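Local atomic coordinates of nitroreductase (Bacteroides fragilis NCTC 9343, PDB entry 3EK3), a protein that binds flavin mononucleotide and, as a member of the nitroreductase family, probably acts as an NAD(P)H-dependent oxidoreductase on nitrogenous compounds. Residues N31-A36 and L127-C132; N119-A124 and G163-G168; K68-K73 and P144-Y149; E61-R66 and P95-V100. All coordinates share one frame; numbering follows the deposited sequence.

Contact 1. Residues N31-A36 and L127-C132; sequences NAILEA and LGIASC. With FMN (flavin mononucleotide), chain B.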
loop_
_atom_site.group_PDB
_atom_site.type_symbol
_atom_site.label_atom_id
_atom_site.label_comp_id
_atom_site.label_asym_id
_atom_site.label_seq_id
_atom_site.Cartn_x
_atom_site.Cartn_y
_atom_site.Cartn_z
ATOM N N ASN A 31 3.751 -14.697 -12.934
ATOM C CA ASN A 31 3.302 -13.638 -13.857
ATOM C C ASN A 31 1.987 -12.967 -13.423
ATOM O O ASN A 31 1.848 -11.754 -13.501
ATOM C CB ASN A 31 3.140 -14.170 -15.271
ATOM C CG ASN A 31 4.473 -14.464 -15.938
ATOM O OD1 ASN A 31 5.463 -13.775 -15.704
ATOM N ND2 ASN A 31 4.479 -15.459 -16.822
ATOM N N ALA A 32 1.055 -13.767 -12.937
ATOM C CA ALA A 32 -0.242 -13.261 -12.447
ATOM C C ALA A 32 -0.052 -12.359 -11.244
ATOM O O ALA A 32 -0.735 -11.330 -11.113
ATOM C CB ALA A 32 -1.156 -14.413 -12.070
ATOM N N ILE A 33 0.854 -12.753 -10.352
ATOM C CA ILE A 33 1.149 -11.963 -9.145
ATOM C C ILE A 33 1.833 -10.636 -9.516
ATOM O O ILE A 33 1.467 -9.579 -9.016
ATOM C CB ILE A 33 2.051 -12.773 -8.178
ATOM C CG1 ILE A 33 1.264 -13.925 -7.549
ATOM C CG2 ILE A 33 2.630 -11.908 -7.089
ATOM C CD1 ILE A 33 2.149 -14.997 -6.868
ATOM N N LEU A 34 2.800 -10.686 -10.428
ATOM C CA LEU A 34 3.466 -9.468 -10.835
ATOM C C LEU A 34 2.529 -8.531 -11.574
ATOM O O LEU A 34 2.614 -7.319 -11.413
ATOM C CB LEU A 34 4.686 -9.763 -11.691
ATOM C CG LEU A 34 5.801 -10.489 -10.952
ATOM C CD1 LEU A 34 6.763 -11.110 -12.017
ATOM C CD2 LEU A 34 6.561 -9.551 -9.968
ATOM N N GLU A 35 1.653 -9.096 -12.392
ATOM C CA GLU A 35 0.684 -8.298 -13.125
ATOM C C GLU A 35 -0.238 -7.594 -12.123
ATOM O O GLU A 35 -0.632 -6.456 -12.320
ATOM C CB GLU A 35 -0.130 -9.172 -14.065
ATOM C CG GLU A 35 -1.241 -8.415 -14.829
ATOM C CD GLU A 35 -2.041 -9.330 -15.732
ATOM O OE1 GLU A 35 -2.495 -10.397 -15.280
ATOM O OE2 GLU A 35 -2.223 -8.986 -16.904
ATOM N N ALA A 36 -0.574 -8.286 -11.047
ATOM C CA ALA A 36 -1.466 -7.716 -10.032
ATOM C C ALA A 36 -0.811 -6.478 -9.412
ATOM O O ALA A 36 -1.483 -5.467 -9.267
ATOM C CB ALA A 36 -1.849 -8.751 -8.963
ATOM N N LEU A 127 -3.976 -17.640 -5.032
ATOM C CA LEU A 127 -3.379 -18.748 -5.776
ATOM C C LEU A 127 -2.739 -19.834 -4.894
ATOM O O LEU A 127 -2.053 -20.741 -5.396
ATOM C CB LEU A 127 -2.350 -18.174 -6.733
ATOM C CG LEU A 127 -2.902 -17.264 -7.841
ATOM C CD1 LEU A 127 -1.756 -16.455 -8.484
ATOM C CD2 LEU A 127 -3.654 -18.029 -8.896
ATOM N N GLY A 128 -2.974 -19.748 -3.587
ATOM C CA GLY A 128 -2.357 -20.650 -2.610
ATOM C C GLY A 128 -0.874 -20.502 -2.341
ATOM O O GLY A 128 -0.240 -21.409 -1.801
ATOM N N ILE A 129 -0.362 -19.332 -2.691
ATOM C CA ILE A 129 1.045 -18.984 -2.565
ATOM C C ILE A 129 1.241 -18.070 -1.357
ATOM O O ILE A 129 0.597 -17.022 -1.254
ATOM C CB ILE A 129 1.521 -18.316 -3.871
ATOM C CG1 ILE A 129 1.664 -19.378 -4.964
ATOM C CG2 ILE A 129 2.836 -17.533 -3.648
ATOM C CD1 ILE A 129 1.807 -18.821 -6.374
ATOM N N ALA A 130 2.091 -18.502 -0.427
ATOM C CA ALA A 130 2.420 -17.727 0.768
ATOM C C ALA A 130 3.287 -16.553 0.388
ATOM O O ALA A 130 4.013 -16.590 -0.610
ATOM C CB ALA A 130 3.174 -18.606 1.807
ATOM N N SER A 131 3.247 -15.532 1.239
ATOM C CA SER A 131 4.035 -14.320 1.027
ATOM C C SER A 131 4.376 -13.648 2.337
ATOM O O SER A 131 3.848 -14.000 3.401
ATOM C CB SER A 131 3.270 -13.354 0.121
ATOM O OG SER A 131 2.057 -12.929 0.750
ATOM N N CYS A 132 5.325 -12.732 2.257
ATOM C CA CYS A 132 5.699 -11.856 3.374
ATOM C C CYS A 132 6.382 -10.597 2.876
ATOM O O CYS A 132 7.166 -10.663 1.931
ATOM C CB CYS A 132 6.651 -12.604 4.318
ATOM S SG CYS A 132 6.922 -11.895 5.963
HETATM N N1 FMN B . 7.614 -9.093 8.206
HETATM C C2 FMN B . 8.876 -9.640 8.233
HETATM O O2 FMN B . 9.040 -10.820 8.560
HETATM N N3 FMN B . 9.995 -8.891 7.939
HETATM C C4 FMN B . 9.861 -7.585 7.616
HETATM O O4 FMN B . 10.859 -7.014 7.147
HETATM C C4A FMN B . 8.576 -7.025 7.569
HETATM N N5 FMN B . 8.419 -5.708 7.223
HETATM C C5A FMN B . 7.169 -5.128 7.134
HETATM C C6 FMN B . 7.056 -3.795 6.741
HETATM C C7 FMN B . 5.806 -3.195 6.605
HETATM C C7M FMN B . 5.668 -1.808 5.979
HETATM C C8 FMN B . 4.660 -3.967 6.836
HETATM C C8M FMN B . 3.343 -3.507 6.257
HETATM C C9 FMN B . 4.780 -5.305 7.226
HETATM C C9A FMN B . 6.028 -5.903 7.374
HETATM N N10 FMN B . 6.182 -7.240 7.780
HETATM C C10 FMN B . 7.437 -7.798 7.830
HETATM C "C1'" FMN B . 4.980 -8.114 8.042
HETATM C "C2'" FMN B . 4.309 -7.720 9.362
HETATM O "O2'" FMN B . 5.079 -8.184 10.457
HETATM C "C3'" FMN B . 2.943 -8.383 9.399
HETATM O "O3'" FMN B . 2.135 -7.762 8.423
HETATM C "C4'" FMN B . 2.243 -8.223 10.763
HETATM O "O4'" FMN B . 2.930 -8.964 11.762
HETATM C "C5'" FMN B . 0.792 -8.695 10.689
HETATM O "O5'" FMN B . 0.742 -10.081 10.376
HETATM P P FMN B . -0.066 -10.649 9.091
HETATM O O1P FMN B . -1.429 -10.077 9.128
HETATM O O2P FMN B . 0.030 -12.186 9.108
HETATM O O3P FMN B . 0.567 -10.083 7.844
#

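Contact 2. Residues N119-A124 and G163-G168; sequences NMFLAA and GCVALG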
loop_
_atom_site.group_PDB
_atom_site.type_symbol
_atom_site.label_atom_id
_atom_site.label_comp_id
_atom_site.label_asym_id
_atom_site.label_seq_id
_atom_site.Cartn_x
_atom_site.Cartn_y
_atom_site.Cartn_z
ATOM N N ASN A 119 -1.350 -5.700 -3.536
ATOM C CA ASN A 119 -1.944 -6.487 -4.638
ATOM C C ASN A 119 -1.276 -7.861 -4.823
ATOM O O ASN A 119 -1.936 -8.873 -5.012
ATOM C CB ASN A 119 -1.886 -5.685 -5.960
ATOM C CG ASN A 119 -2.989 -4.663 -6.061
ATOM O OD1 ASN A 119 -3.781 -4.490 -5.118
ATOM N ND2 ASN A 119 -3.068 -3.984 -7.220
HETATM N N MSE A 120 0.044 -7.866 -4.808
HETATM C CA MSE A 120 0.830 -9.077 -4.986
HETATM C C MSE A 120 0.548 -10.094 -3.884
HETATM O O MSE A 120 0.325 -11.278 -4.179
HETATM C CB MSE A 120 2.317 -8.719 -5.010
HETATM C CG MSE A 120 2.732 -8.044 -6.270
HETATM SE SE MSE A 120 4.704 -8.007 -6.386
HETATM C CE MSE A 120 4.858 -6.617 -7.730
ATOM N N PHE A 121 0.497 -9.632 -2.628
ATOM C CA PHE A 121 0.139 -10.498 -1.480
ATOM C C PHE A 121 -1.212 -11.164 -1.700
ATOM O O PHE A 121 -1.396 -12.369 -1.501
ATOM C CB PHE A 121 0.038 -9.738 -0.165
ATOM C CG PHE A 121 1.359 -9.176 0.376
ATOM C CD1 PHE A 121 2.616 -9.762 0.108
ATOM C CD2 PHE A 121 1.311 -8.100 1.250
ATOM C CE1 PHE A 121 3.798 -9.209 0.668
ATOM C CE2 PHE A 121 2.474 -7.559 1.828
ATOM C CZ PHE A 121 3.720 -8.126 1.525
ATOM N N LEU A 122 -2.180 -10.332 -2.093
ATOM C CA LEU A 122 -3.544 -10.807 -2.297
ATOM C C LEU A 122 -3.660 -11.741 -3.502
ATOM O O LEU A 122 -4.296 -12.797 -3.437
ATOM C CB LEU A 122 -4.487 -9.607 -2.403
ATOM C CG LEU A 122 -4.616 -8.765 -1.127
ATOM C CD1 LEU A 122 -5.498 -7.499 -1.353
ATOM C CD2 LEU A 122 -5.133 -9.574 0.078
ATOM N N ALA A 123 -3.001 -11.371 -4.590
ATOM C CA ALA A 123 -2.887 -12.241 -5.749
ATOM C C ALA A 123 -2.281 -13.598 -5.317
ATOM O O ALA A 123 -2.783 -14.654 -5.680
ATOM C CB ALA A 123 -2.034 -11.569 -6.806
ATOM N N ALA A 124 -1.183 -13.550 -4.573
ATOM C CA ALA A 124 -0.505 -14.771 -4.124
ATOM C C ALA A 124 -1.436 -15.605 -3.268
ATOM O O ALA A 124 -1.579 -16.802 -3.484
ATOM C CB ALA A 124 0.750 -14.427 -3.363
ATOM N N GLY A 163 10.003 -1.875 -0.666
ATOM C CA GLY A 163 9.692 -3.136 -0.000
ATOM C C GLY A 163 9.939 -4.326 -0.902
ATOM O O GLY A 163 10.122 -4.156 -2.113
ATOM N N CYS A 164 10.025 -5.507 -0.302
ATOM C CA CYS A 164 10.159 -6.727 -1.087
ATOM C C CYS A 164 9.068 -7.736 -0.686
ATOM O O CYS A 164 8.539 -7.711 0.430
ATOM C CB CYS A 164 11.554 -7.347 -0.944
ATOM S SG CYS A 164 12.923 -6.295 -1.396
ATOM N N VAL A 165 8.753 -8.610 -1.625
ATOM C CA VAL A 165 7.788 -9.662 -1.438
ATOM C C VAL A 165 8.424 -11.031 -1.562
ATOM O O VAL A 165 8.820 -11.422 -2.661
ATOM C CB VAL A 165 6.712 -9.520 -2.518
ATOM C CG1 VAL A 165 5.613 -10.611 -2.445
ATOM C CG2 VAL A 165 6.067 -8.089 -2.497
ATOM N N ALA A 166 8.471 -11.780 -0.449
ATOM C CA ALA A 166 8.845 -13.173 -0.487
ATOM C C ALA A 166 7.663 -13.930 -1.013
ATOM O O ALA A 166 6.522 -13.626 -0.639
ATOM C CB ALA A 166 9.217 -13.709 0.930
ATOM N N LEU A 167 7.926 -14.911 -1.869
ATOM C CA LEU A 167 6.865 -15.757 -2.386
ATOM C C LEU A 167 7.277 -17.218 -2.393
ATOM O O LEU A 167 8.418 -17.558 -2.709
ATOM C CB LEU A 167 6.495 -15.363 -3.826
ATOM C CG LEU A 167 5.911 -13.988 -4.126
ATOM C CD1 LEU A 167 5.960 -13.768 -5.629
ATOM C CD2 LEU A 167 4.480 -13.815 -3.577
ATOM N N GLY A 168 6.311 -18.091 -2.114
ATOM C CA GLY A 168 6.552 -19.534 -2.066
ATOM C C GLY A 168 5.370 -20.285 -1.513
ATOM O O GLY A 168 4.303 -19.719 -1.292
#

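Contact 3. Residues K68-K73 and P144-Y149; sequences KGAFAK and PEVRAY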
loop_
_atom_site.group_PDB
_atom_site.type_symbol
_atom_site.label_atom_id
_atom_site.label_comp_id
_atom_site.label_asym_id
_atom_site.label_seq_id
_atom_site.Cartn_x
_atom_site.Cartn_y
_atom_site.Cartn_z
ATOM N N LYS A 68 23.487 -8.552 5.092
ATOM C CA LYS A 68 24.209 -8.823 6.344
ATOM C C LYS A 68 25.462 -7.971 6.465
ATOM O O LYS A 68 25.760 -7.412 7.534
ATOM C CB LYS A 68 24.533 -10.327 6.463
ATOM C CG LYS A 68 23.305 -11.181 6.745
ATOM C CD LYS A 68 23.568 -12.683 6.673
ATOM C CE LYS A 68 24.910 -13.098 7.214
ATOM N NZ LYS A 68 25.160 -14.580 7.046
ATOM N N GLY A 69 26.211 -7.845 5.363
ATOM C CA GLY A 69 27.408 -7.014 5.386
ATOM C C GLY A 69 27.149 -5.559 5.749
ATOM O O GLY A 69 27.971 -4.940 6.488
ATOM N N ALA A 70 26.047 -5.012 5.226
ATOM C CA ALA A 70 25.597 -3.651 5.550
ATOM C C ALA A 70 25.232 -3.564 7.036
ATOM O O ALA A 70 25.696 -2.687 7.766
ATOM C CB ALA A 70 24.392 -3.258 4.666
ATOM N N PHE A 71 24.411 -4.505 7.486
ATOM C CA PHE A 71 24.060 -4.599 8.917
ATOM C C PHE A 71 25.268 -4.738 9.839
ATOM O O PHE A 71 25.269 -4.165 10.941
ATOM C CB PHE A 71 23.087 -5.761 9.155
ATOM C CG PHE A 71 21.713 -5.546 8.653
ATOM C CD1 PHE A 71 21.183 -4.281 8.443
ATOM C CD2 PHE A 71 20.885 -6.636 8.422
ATOM C CE1 PHE A 71 19.878 -4.123 7.986
ATOM C CE2 PHE A 71 19.597 -6.476 7.983
ATOM C CZ PHE A 71 19.086 -5.225 7.762
ATOM N N ALA A 72 26.294 -5.488 9.425
ATOM C CA ALA A 72 27.500 -5.637 10.241
ATOM C C ALA A 72 28.154 -4.276 10.511
ATOM O O ALA A 72 28.821 -4.093 11.523
ATOM C CB ALA A 72 28.509 -6.616 9.585
ATOM N N LYS A 73 27.951 -3.324 9.602
ATOM C CA LYS A 73 28.475 -1.961 9.749
ATOM C C LYS A 73 27.667 -1.092 10.718
ATOM O O LYS A 73 28.122 -0.021 11.115
ATOM C CB LYS A 73 28.509 -1.255 8.387
ATOM C CG LYS A 73 29.409 -1.903 7.362
ATOM C CD LYS A 73 29.224 -1.293 5.996
ATOM C CE LYS A 73 29.958 -2.095 4.941
ATOM N NZ LYS A 73 29.645 -1.678 3.556
ATOM N N PRO A 144 27.161 0.444 -0.560
ATOM C CA PRO A 144 27.849 0.226 -1.836
ATOM C C PRO A 144 27.802 -1.209 -2.356
ATOM O O PRO A 144 27.522 -1.422 -3.541
ATOM C CB PRO A 144 29.282 0.636 -1.529
ATOM C CG PRO A 144 29.133 1.652 -0.407
ATOM C CD PRO A 144 27.994 1.179 0.413
ATOM N N GLU A 145 28.060 -2.200 -1.495
ATOM C CA GLU A 145 28.022 -3.579 -1.962
ATOM C C GLU A 145 26.607 -4.075 -2.243
ATOM O O GLU A 145 26.394 -4.776 -3.238
ATOM C CB GLU A 145 28.765 -4.525 -1.017
ATOM C CG GLU A 145 30.289 -4.270 -0.959
ATOM C CD GLU A 145 30.659 -3.076 -0.069
ATOM O OE1 GLU A 145 29.999 -2.859 0.979
ATOM O OE2 GLU A 145 31.615 -2.343 -0.423
ATOM N N VAL A 146 25.636 -3.689 -1.414
ATOM C CA VAL A 146 24.248 -4.049 -1.685
ATOM C C VAL A 146 23.840 -3.400 -3.007
ATOM O O VAL A 146 23.302 -4.050 -3.902
ATOM C CB VAL A 146 23.314 -3.611 -0.525
ATOM C CG1 VAL A 146 21.849 -3.836 -0.887
ATOM C CG2 VAL A 146 23.712 -4.335 0.827
ATOM N N ARG A 147 24.152 -2.113 -3.159
ATOM C CA ARG A 147 23.726 -1.400 -4.374
ATOM C C ARG A 147 24.322 -2.018 -5.641
ATOM O O ARG A 147 23.640 -2.175 -6.656
ATOM C CB ARG A 147 24.076 0.097 -4.269
ATOM C CG ARG A 147 23.688 0.917 -5.545
ATOM C CD ARG A 147 22.267 0.729 -6.016
ATOM N NE ARG A 147 21.305 1.246 -5.035
ATOM C CZ ARG A 147 20.064 1.627 -5.314
ATOM N NH1 ARG A 147 19.590 1.529 -6.529
ATOM N NH2 ARG A 147 19.301 2.129 -4.343
ATOM N N ALA A 148 25.608 -2.350 -5.593
ATOM C CA ALA A 148 26.225 -3.007 -6.727
ATOM C C ALA A 148 25.479 -4.284 -7.096
ATOM O O ALA A 148 25.281 -4.579 -8.283
ATOM C CB ALA A 148 27.722 -3.275 -6.446
ATOM N N TYR A 149 25.049 -5.040 -6.081
ATOM C CA TYR A 149 24.292 -6.282 -6.287
ATOM C C TYR A 149 22.935 -6.000 -6.921
ATOM O O TYR A 149 22.563 -6.627 -7.907
ATOM C CB TYR A 149 24.156 -7.104 -4.974
ATOM C CG TYR A 149 24.060 -8.564 -5.291
ATOM C CD1 TYR A 149 22.836 -9.115 -5.671
ATOM C CD2 TYR A 149 25.204 -9.376 -5.346
ATOM C CE1 TYR A 149 22.729 -10.431 -6.046
ATOM C CE2 TYR A 149 25.114 -10.735 -5.737
ATOM C CZ TYR A 149 23.880 -11.243 -6.102
ATOM O OH TYR A 149 23.726 -12.545 -6.510
#

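Contact 4. Residues E61-R66 and P95-V100; sequences EELNER and PTLVIV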
loop_
_atom_site.group_PDB
_atom_site.type_symbol
_atom_site.label_atom_id
_atom_site.label_comp_id
_atom_site.label_asym_id
_atom_site.label_seq_id
_atom_site.Cartn_x
_atom_site.Cartn_y
_atom_site.Cartn_z
ATOM N N GLU A 61 20.833 -15.775 -1.908
ATOM C CA GLU A 61 21.781 -15.969 -0.838
ATOM C C GLU A 61 22.882 -14.918 -0.875
ATOM O O GLU A 61 23.257 -14.369 0.151
ATOM C CB GLU A 61 22.324 -17.404 -0.881
ATOM C CG GLU A 61 21.224 -18.427 -0.589
ATOM C CD GLU A 61 21.729 -19.856 -0.428
ATOM O OE1 GLU A 61 22.932 -20.115 -0.711
ATOM O OE2 GLU A 61 20.899 -20.713 -0.013
ATOM N N GLU A 62 23.399 -14.609 -2.064
ATOM C CA GLU A 62 24.417 -13.577 -2.199
ATOM C C GLU A 62 23.912 -12.186 -1.759
ATOM O O GLU A 62 24.635 -11.424 -1.108
ATOM C CB GLU A 62 24.937 -13.520 -3.654
ATOM C CG GLU A 62 25.782 -14.722 -4.046
ATOM C CD GLU A 62 26.436 -14.598 -5.423
ATOM O OE1 GLU A 62 25.927 -13.842 -6.281
ATOM O OE2 GLU A 62 27.523 -15.205 -5.607
ATOM N N LEU A 63 22.699 -11.855 -2.166
ATOM C CA LEU A 63 22.072 -10.588 -1.795
ATOM C C LEU A 63 21.899 -10.501 -0.274
ATOM O O LEU A 63 22.226 -9.492 0.351
ATOM C CB LEU A 63 20.728 -10.471 -2.489
ATOM C CG LEU A 63 19.872 -9.259 -2.146
ATOM C CD1 LEU A 63 20.628 -7.985 -2.443
ATOM C CD2 LEU A 63 18.522 -9.291 -2.929
ATOM N N ASN A 64 21.437 -11.593 0.322
ATOM C CA ASN A 64 21.324 -11.660 1.778
ATOM C C ASN A 64 22.675 -11.467 2.464
ATOM O O ASN A 64 22.756 -10.753 3.469
ATOM C CB ASN A 64 20.626 -12.964 2.196
ATOM C CG ASN A 64 20.378 -13.041 3.692
ATOM O OD1 ASN A 64 19.531 -12.313 4.221
ATOM N ND2 ASN A 64 21.121 -13.894 4.375
ATOM N N GLU A 65 23.761 -12.035 1.910
ATOM C CA GLU A 65 25.102 -11.783 2.452
ATOM C C GLU A 65 25.480 -10.324 2.411
ATOM O O GLU A 65 26.109 -9.821 3.337
ATOM C CB GLU A 65 26.167 -12.568 1.688
ATOM C CG GLU A 65 26.252 -14.003 2.080
ATOM C CD GLU A 65 26.403 -14.189 3.591
ATOM O OE1 GLU A 65 27.374 -13.674 4.188
ATOM O OE2 GLU A 65 25.531 -14.843 4.164
ATOM N N ARG A 66 25.128 -9.631 1.332
ATOM C CA ARG A 66 25.424 -8.205 1.191
ATOM C C ARG A 66 24.623 -7.392 2.207
ATOM O O ARG A 66 25.126 -6.455 2.816
ATOM C CB ARG A 66 25.100 -7.722 -0.238
ATOM C CG ARG A 66 25.840 -8.462 -1.370
ATOM C CD ARG A 66 27.322 -8.590 -1.069
ATOM N NE ARG A 66 28.084 -9.171 -2.178
ATOM C CZ ARG A 66 28.166 -10.472 -2.473
ATOM N NH1 ARG A 66 27.508 -11.395 -1.783
ATOM N NH2 ARG A 66 28.926 -10.851 -3.491
ATOM N N PRO A 95 11.633 -19.263 -2.183
ATOM C CA PRO A 95 12.290 -19.491 -3.483
ATOM C C PRO A 95 12.313 -18.290 -4.442
ATOM O O PRO A 95 13.095 -18.280 -5.414
ATOM C CB PRO A 95 11.462 -20.649 -4.056
ATOM C CG PRO A 95 10.149 -20.456 -3.499
ATOM C CD PRO A 95 10.374 -20.008 -2.088
ATOM N N THR A 96 11.469 -17.292 -4.165
ATOM C CA THR A 96 11.320 -16.065 -4.971
ATOM C C THR A 96 11.220 -14.851 -4.041
ATOM O O THR A 96 10.538 -14.888 -3.019
ATOM C CB THR A 96 10.103 -16.134 -5.931
ATOM O OG1 THR A 96 10.384 -17.083 -6.963
ATOM C CG2 THR A 96 9.800 -14.764 -6.602
ATOM N N LEU A 97 11.965 -13.807 -4.384
ATOM C CA LEU A 97 11.818 -12.504 -3.768
ATOM C C LEU A 97 11.620 -11.449 -4.845
ATOM O O LEU A 97 12.448 -11.323 -5.746
ATOM C CB LEU A 97 13.065 -12.169 -2.981
ATOM C CG LEU A 97 13.047 -10.897 -2.154
ATOM C CD1 LEU A 97 12.107 -11.012 -0.960
ATOM C CD2 LEU A 97 14.447 -10.620 -1.693
ATOM N N VAL A 98 10.544 -10.682 -4.735
ATOM C CA VAL A 98 10.291 -9.575 -5.657
ATOM C C VAL A 98 10.719 -8.274 -4.996
ATOM O O VAL A 98 10.188 -7.858 -3.938
ATOM C CB VAL A 98 8.845 -9.446 -6.059
ATOM C CG1 VAL A 98 8.663 -8.415 -7.182
ATOM C CG2 VAL A 98 8.322 -10.768 -6.522
ATOM N N ILE A 99 11.714 -7.649 -5.596
ATOM C CA ILE A 99 12.209 -6.373 -5.105
ATOM C C ILE A 99 11.398 -5.249 -5.745
ATOM O O ILE A 99 11.403 -5.109 -6.958
ATOM C CB ILE A 99 13.707 -6.190 -5.479
ATOM C CG1 ILE A 99 14.535 -7.345 -4.885
ATOM C CG2 ILE A 99 14.236 -4.829 -4.987
ATOM C CD1 ILE A 99 15.967 -7.446 -5.388
ATOM N N VAL A 100 10.736 -4.436 -4.921
ATOM C CA VAL A 100 9.820 -3.410 -5.446
ATOM C C VAL A 100 10.502 -2.062 -5.188
ATOM O O VAL A 100 10.725 -1.671 -4.048
ATOM C CB VAL A 100 8.393 -3.510 -4.855
ATOM C CG1 VAL A 100 7.463 -2.418 -5.481
ATOM C CG2 VAL A 100 7.745 -4.922 -5.128
#

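Contact 1. Residues N31-A36 and L127-C132
Ile-33 on helix 27-38 is the centre of this contact, reaching with two of its carbons toward the turn that leads from helix 109-126 into strand 130-134. One side is buried and closely surrounded: in one of the two conformers of Ile-129, its CD1 lies 3.9 Å from Ile-33 CD1, and its CG2 also approaches the same methyl. Ile-33 keeps CG1 beside its backbone N (chi1 -71°), and the extended second torsion carries CD1 on from there to the Ile-129 side chain. Further in, Ile-33 also touches Met-120, Ala-124 and Leu-167, so the pair belongs to the hydrophobic layer between helices and sheet. The other side is partly exposed. There Leu-127 passes alongside Ile-33, the two side chains pointing opposite ways, with Leu-127 CD1 4.0 Å from Ile-33 CG1 and 4.2 Å from Ala-32 CB. Asn-5 of the second subunit packs on Leu-127 as well. Between the two flanks the backbone turns at Gly-128, whose positive phi makes it the C-prime residue of a Schellman motif ending the helix. Beyond the turn, strand residues run to the flavin pocket, where Cys-132 SG lies 3.5 Å from O2 of FMN. Since methyl and methylene groups alone meet between the two segments, this junction depends on shape and on exclusion of water; hydrogen bonds such as Ile-129 N to Ala-124 O lie within the turn and not between the segments.

Contact 2. Residues N119-A124 and G163-G168
A 2.7 Å hydrogen bond from Ala-123 N to Asn-119 O closes the helix turn from which Met-120, Phe-121 and Ala-124 reach Val-165 and Leu-167. The following bond, Ala-124 N to Met-120 O, is 2.8 Å long. Val-165 fits between two side chains of this turn. Its CG1, held anti to the backbone N (chi1 179°), meets only the ring, at 3.9 Å from Phe-121 CE1, and approaches it obliquely. Its CG2 touches both neighbours, lying 4.1 Å from Phe-121 CE1 and equally far from the SE atom of Met-120, a selenomethionine here with an extended side chain. Further along the same side of the strand, Leu-167 CD2 sits 3.8 Å from Ala-124 CB. The helix thus lies on one face of the antiparallel sheet: the axis of segment 119-124 runs almost parallel to that of strand segment 163-168 (9°) at a closest approach of 9.7 Å, forming part of the three-layer alpha-beta-alpha arrangement of the nitroreductase fold. Cys-164 and Ala-166 point away from the helix, as alternation in a beta strand requires. Phe-121 looks in a second direction too: it touches Arg-14, an FMN-binding residue, its side chain is about 6 Å from the flavin, and Pro-41 of the second subunit packs on it. Met-120 also contacts Val-98 of the adjoining strand.

Contact 3. Residues K68-K73 and P144-Y149
Lys-73 NZ is held between two carboxylates, Glu-145 OE1 at 2.9 Å and Asp-143 OD2, the latter being its stronger partner. The salt bridge to Glu-145 links Lys-73, near the last turn of helix 57-72, with the first turn of helix 144-153. The ammonium group meets the glutamate oxygen almost head-on, in line with the CD to OE1 bond. The lysine is extended beyond CG and spans the gap at nearly full length, whereas the glutamate is bent at its second torsion, and this bend (chi2 79°) brings OE1 to NZ. Asp-143 uses its other oxygen, OD1, to accept a hydrogen bond from Val-146 N, and the residue that pairs with the lysine thereby also ties up a backbone amide at the start of the helix. Beneath this polar layer the helices touch through small apolar groups: Ala-70 CB lies 4.0 Å from Val-146 CG2. Their CA atoms, 7.4 Å apart, are the nearest pair across the contact, a spacing made possible by the short alanine side chain. Lys-73 and Glu-145 are both exposed, at a part of the molecule that no other protein chain of the assembly touches. With two negative neighbours the lysine is likely to remain protonated; the ion pair with Glu-145 lies at the exposed margin of the Ala-70 and Val-146 contact, where water probably weakens the attraction.

Contact 4. Residues E61-R66 and P95-V100
Leu-63, which reaches from its helix to Leu-97 and Ile-99, is flanked by the ring of Tyr-149 from helix 144-153. Leu-63 CB stands above one face of this ring, displaced past its CD1 edge, with Tyr-149 CD1 4.1 Å from Leu-63 CB. Arg-66 CG, in the conformer modelled here, lies on the same side of the ring plane but off the CD2 edge, so the tyrosine lies against successive turns of the helix. A second aromatic residue, Tyr-91, borders Leu-97. Next to the Tyr-149 ring, Leu-63 carries CG anti to the backbone N (chi1 176°), which sends CD2 out toward the sheet. That methyl meets Ile-99 CD1 end on at 4.0 Å and comes to 4.5 Å from Leu-97 CD2. The backbones stay well apart, the nearest CA atoms, of Leu-63 and Leu-97, being 10.6 Å from each other, and Leu-63 reaches two residues, Leu-97 and Ile-99, which point to the same side of the strand. Ile-99 is also covered by Leu-150, and Cys-164 on the neighbouring strand touches both Leu-97 and Ile-99. Val-98, between them, turns to the opposite face, where helix 109-126 lies. Helices on both faces of a central antiparallel sheet make the three-layer alpha-beta-alpha arrangement of the alpha+beta nitroreductase fold.

From the N terminus, helix 27-38 opens contact 1, and helix 57-72 then opens contacts 4 and 3 in succession. Contact 4 closes first, at strand 96-102, and is nested within the loop of contact 1. Contact 2 opens on helix 109-126 before contact 1 closes just after that helix, so these two cross. Contact 3 closes at helix 144-153, crossing contacts 1, 2 and 4, and contact 2 closes last, on strand 160-168, in series with contact 4. Contacts 1, 2 and 4 meet at the shared sheet, whose strands 96-102 and 130-134 flank 160-168. Contact 3 joins them through helix 57-72, with Tyr-149 OH bonded to Glu-62 OE1.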